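Local coordinates for periplasmic solute binding protein (Candidatus liberibacter, PDB 4UDN), which binds manganese and zinc in the periplasm and probably delivers metal to a membrane transporter for uptake, at residues L58-H63 with T83-I88. Sequence-based numbering, arbitrary orientation.
Sequences LCNGLH and TVTDGI
The carbonyl O of C59 receives two groups from the end of strand 80-83 and the residue after it. V84 N donates a hydrogen bond to C59 O at 2.9 Å, nearly straight at 171° and close to the line of the carbonyl. Beside it, T83 CA makes a CA-H...O contact with the same C59 O at 3.4 Å. Together they fix the last rung of the parallel ladder, where C59 bridges T83. The V84 side chain leans on this rung: its CG2 lies 3.3 Å from C59 O, while its CG1 reaches CB of L58 at 4.1 Å, the two side chains crossing at about a right angle. I14 of helix 12-22 packs against both of them.

One residue further on, T85 points its CB toward the loop at N60. With OG1 between the backbone N and the carbonyl carbon (chi1 53°), the hydroxyl is directed at N60 O. The modelled separation of T85 OG1 and N60 O, 2.4 Å, is too short to trust, so the precise geometry of that bond is doubtful. The same torsion places T85 CG2 beside the N60 amide, 3.7 Å from OD1 of N60, and L62 CD1 approaches this methyl from further along the same loop.

The N60 amide has its own polar partners. Its ND2 bonds to G61 O at 3.2 Å from above the carbonyl plane, and also to P105 O; OD1 is hydrogen-bonded to Y117 OH of helix 111-128. Both ends are thereby satisfied, which should restrict rotation of the amide.

Here two neighbouring strands of a parallel sheet run out into loops at their carboxyl ends, the N60 side chain about 7 Å from that of H106, a zinc and manganese ligand, as in the cleft-bound sites of the ZnuA-like solute-binding family.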
ATOM      1  N   LEU A  58       8.772 -10.166   7.350  1.00 16.09           N
ATOM      2  CA  LEU A  58       8.696  -9.295   6.186  1.00 17.74           C
ATOM      3  C   LEU A  58       8.036  -7.960   6.548  1.00 17.22           C
ATOM      4  O   LEU A  58       6.882  -7.922   6.924  1.00 15.54           O
ATOM      5  CB  LEU A  58       7.884  -9.993   5.094  1.00 17.97           C
ATOM      6  CG  LEU A  58       8.430 -11.344   4.628  1.00 18.66           C
ATOM      7  CD1 LEU A  58       7.565 -11.983   3.552  1.00 18.55           C
ATOM      8  CD2 LEU A  58       9.842 -11.168   4.121  1.00 20.55           C
ATOM      9  N   CYS A  59       8.781  -6.873   6.446  1.00 19.20           N
ATOM     10  CA  CYS A  59       8.245  -5.534   6.712  1.00 19.42           C
ATOM     11  C   CYS A  59       8.237  -4.721   5.436  1.00 18.17           C
ATOM     12  O   CYS A  59       8.910  -5.052   4.471  1.00 17.25           O
ATOM     13  CB  CYS A  59       9.127  -4.811   7.721  1.00 19.27           C
ATOM     14  SG  CYS A  59       9.165  -5.622   9.323  1.00 23.92           S
ATOM     15  N   ASN A  60       7.463  -3.653   5.454  1.00 18.44           N
ATOM     16  CA  ASN A  60       7.418  -2.699   4.381  1.00 19.14           C
ATOM     17  C   ASN A  60       8.655  -1.806   4.387  1.00 20.53           C
ATOM     18  O   ASN A  60       9.144  -1.425   3.335  1.00 22.69           O
ATOM     19  CB  ASN A  60       6.194  -1.801   4.582  1.00 21.88           C
ATOM     20  CG  ASN A  60       5.845  -0.980   3.352  1.00 17.91           C
ATOM     21  OD1 ASN A  60       5.367  -1.516   2.358  1.00 21.64           O
ATOM     22  ND2 ASN A  60       5.995   0.317   3.446  1.00 20.28           N
ATOM     23  N   GLY A  61       9.144  -1.455   5.577  1.00 17.52           N
ATOM     24  CA  GLY A  61      10.070  -0.329   5.704  1.00 16.41           C
ATOM     25  C   GLY A  61       9.337   0.974   5.447  1.00 18.32           C
ATOM     26  O   GLY A  61       8.120   1.062   5.656  1.00 15.16           O
ATOM     27  N   LEU A  62      10.061   1.993   4.975  1.00 18.59           N
ATOM     28  CA  LEU A  62       9.486   3.334   4.829  1.00 18.95           C
ATOM     29  C   LEU A  62       8.725   3.761   6.102  1.00 18.70           C
ATOM     30  O   LEU A  62       7.707   4.470   6.044  1.00 19.63           O
ATOM     31  CB  LEU A  62       8.601   3.412   3.560  1.00 19.07           C
ATOM     32  CG  LEU A  62       9.290   2.908   2.262  1.00 20.74           C
ATOM     33  CD1 LEU A  62       8.402   3.047   1.014  1.00 17.86           C
ATOM     34  CD2 LEU A  62      10.614   3.640   2.071  1.00 18.21           C
ATOM     35  N   HIS A  63       9.244   3.304   7.243  1.00 19.67           N
ATOM     36  CA  HIS A  63       8.797   3.679   8.594  1.00 21.35           C
ATOM     37  C   HIS A  63       7.380   3.273   8.940  1.00 22.23           C
ATOM     38  O   HIS A  63       6.827   3.755   9.936  1.00 17.76           O
ATOM     39  CB  HIS A  63       9.004   5.181   8.828  1.00 29.43           C
ATOM     40  CG  HIS A  63      10.439   5.579   8.869  1.00 30.96           C
ATOM     41  ND1 HIS A  63      10.905   6.587   9.677  1.00 36.80           N
ATOM     42  CD2 HIS A  63      11.525   5.075   8.232  1.00 42.18           C
ATOM     43  CE1 HIS A  63      12.213   6.703   9.524  1.00 41.03           C
ATOM     44  NE2 HIS A  63      12.614   5.797   8.654  1.00 44.33           N
ATOM     45  N   THR A  83      13.113  -5.954   4.524  1.00 18.47           N
ATOM     46  CA  THR A  83      12.279  -4.858   4.084  1.00 20.31           C
ATOM     47  C   THR A  83      12.017  -5.067   2.588  1.00 20.06           C
ATOM     48  O   THR A  83      12.927  -5.061   1.746  1.00 18.24           O
ATOM     49  CB  THR A  83      12.850  -3.457   4.391  1.00 22.39           C
ATOM     50  OG1 THR A  83      13.674  -3.025   3.320  1.00 33.31           O
ATOM     51  CG2 THR A  83      13.626  -3.441   5.655  1.00 20.04           C
ATOM     52  N   VAL A  84      10.751  -5.289   2.272  1.00 20.11           N
ATOM     53  CA  VAL A  84      10.369  -5.692   0.942  1.00 18.68           C
ATOM     54  C   VAL A  84      10.247  -4.536  -0.050  1.00 19.23           C
ATOM     55  O   VAL A  84       9.983  -4.761  -1.221  1.00 18.00           O
ATOM     56  CB  VAL A  84       9.064  -6.489   0.969  1.00 18.59           C
ATOM     57  CG1 VAL A  84       9.195  -7.694   1.912  1.00 20.75           C
ATOM     58  CG2 VAL A  84       7.899  -5.598   1.336  1.00 19.02           C
ATOM     59  N   THR A  85      10.408  -3.307   0.429  1.00 21.17           N
ATOM     60  CA  THR A  85      10.525  -2.144  -0.446  1.00 22.11           C
ATOM     61  C   THR A  85      11.968  -1.807  -0.911  1.00 25.49           C
ATOM     62  O   THR A  85      12.171  -0.783  -1.563  1.00 28.95           O
ATOM     63  CB  THR A  85       9.943  -0.904   0.237  1.00 19.20           C
ATOM     64  OG1 THR A  85      10.554  -0.754   1.517  1.00 14.90           O
ATOM     65  CG2 THR A  85       8.414  -1.012   0.376  1.00 16.83           C
ATOM     66  N   ASP A  86      12.964  -2.630  -0.584  1.00 23.70           N
ATOM     67  CA  ASP A  86      14.330  -2.445  -1.144  1.00 28.18           C
ATOM     68  C   ASP A  86      14.333  -2.187  -2.665  1.00 27.08           C
ATOM     69  O   ASP A  86      13.633  -2.861  -3.413  1.00 27.55           O
ATOM     70  CB  ASP A  86      15.216  -3.665  -0.854  1.00 28.77           C
ATOM     71  CG  ASP A  86      15.694  -3.717   0.583  1.00 42.27           C
ATOM     72  OD1 ASP A  86      15.548  -2.695   1.306  1.00 41.84           O
ATOM     73  OD2 ASP A  86      16.211  -4.789   0.992  1.00 50.12           O
ATOM     74  N   GLY A  87      15.133  -1.211  -3.099  1.00 29.02           N
ATOM     75  CA  GLY A  87      15.193  -0.790  -4.502  1.00 26.12           C
ATOM     76  C   GLY A  87      14.152   0.251  -4.916  1.00 27.54           C
ATOM     77  O   GLY A  87      14.108   0.648  -6.069  1.00 33.47           O
ATOM     78  N   ILE A  88      13.302   0.676  -3.992  1.00 25.71           N
ATOM     79  CA  ILE A  88      12.261   1.626  -4.300  1.00 23.54           C
ATOM     80  C   ILE A  88      12.681   2.958  -3.735  1.00 27.42           C
ATOM     81  O   ILE A  88      12.847   3.117  -2.521  1.00 28.15           O
ATOM     82  CB  ILE A  88      10.919   1.257  -3.680  1.00 19.44           C
ATOM     83  CG1 ILE A  88      10.415  -0.064  -4.251  1.00 19.32           C
ATOM     84  CG2 ILE A  88       9.907   2.375  -3.917  1.00 20.69           C
ATOM     85  CD1 ILE A  88       9.009  -0.433  -3.822  1.00 19.57           C
TER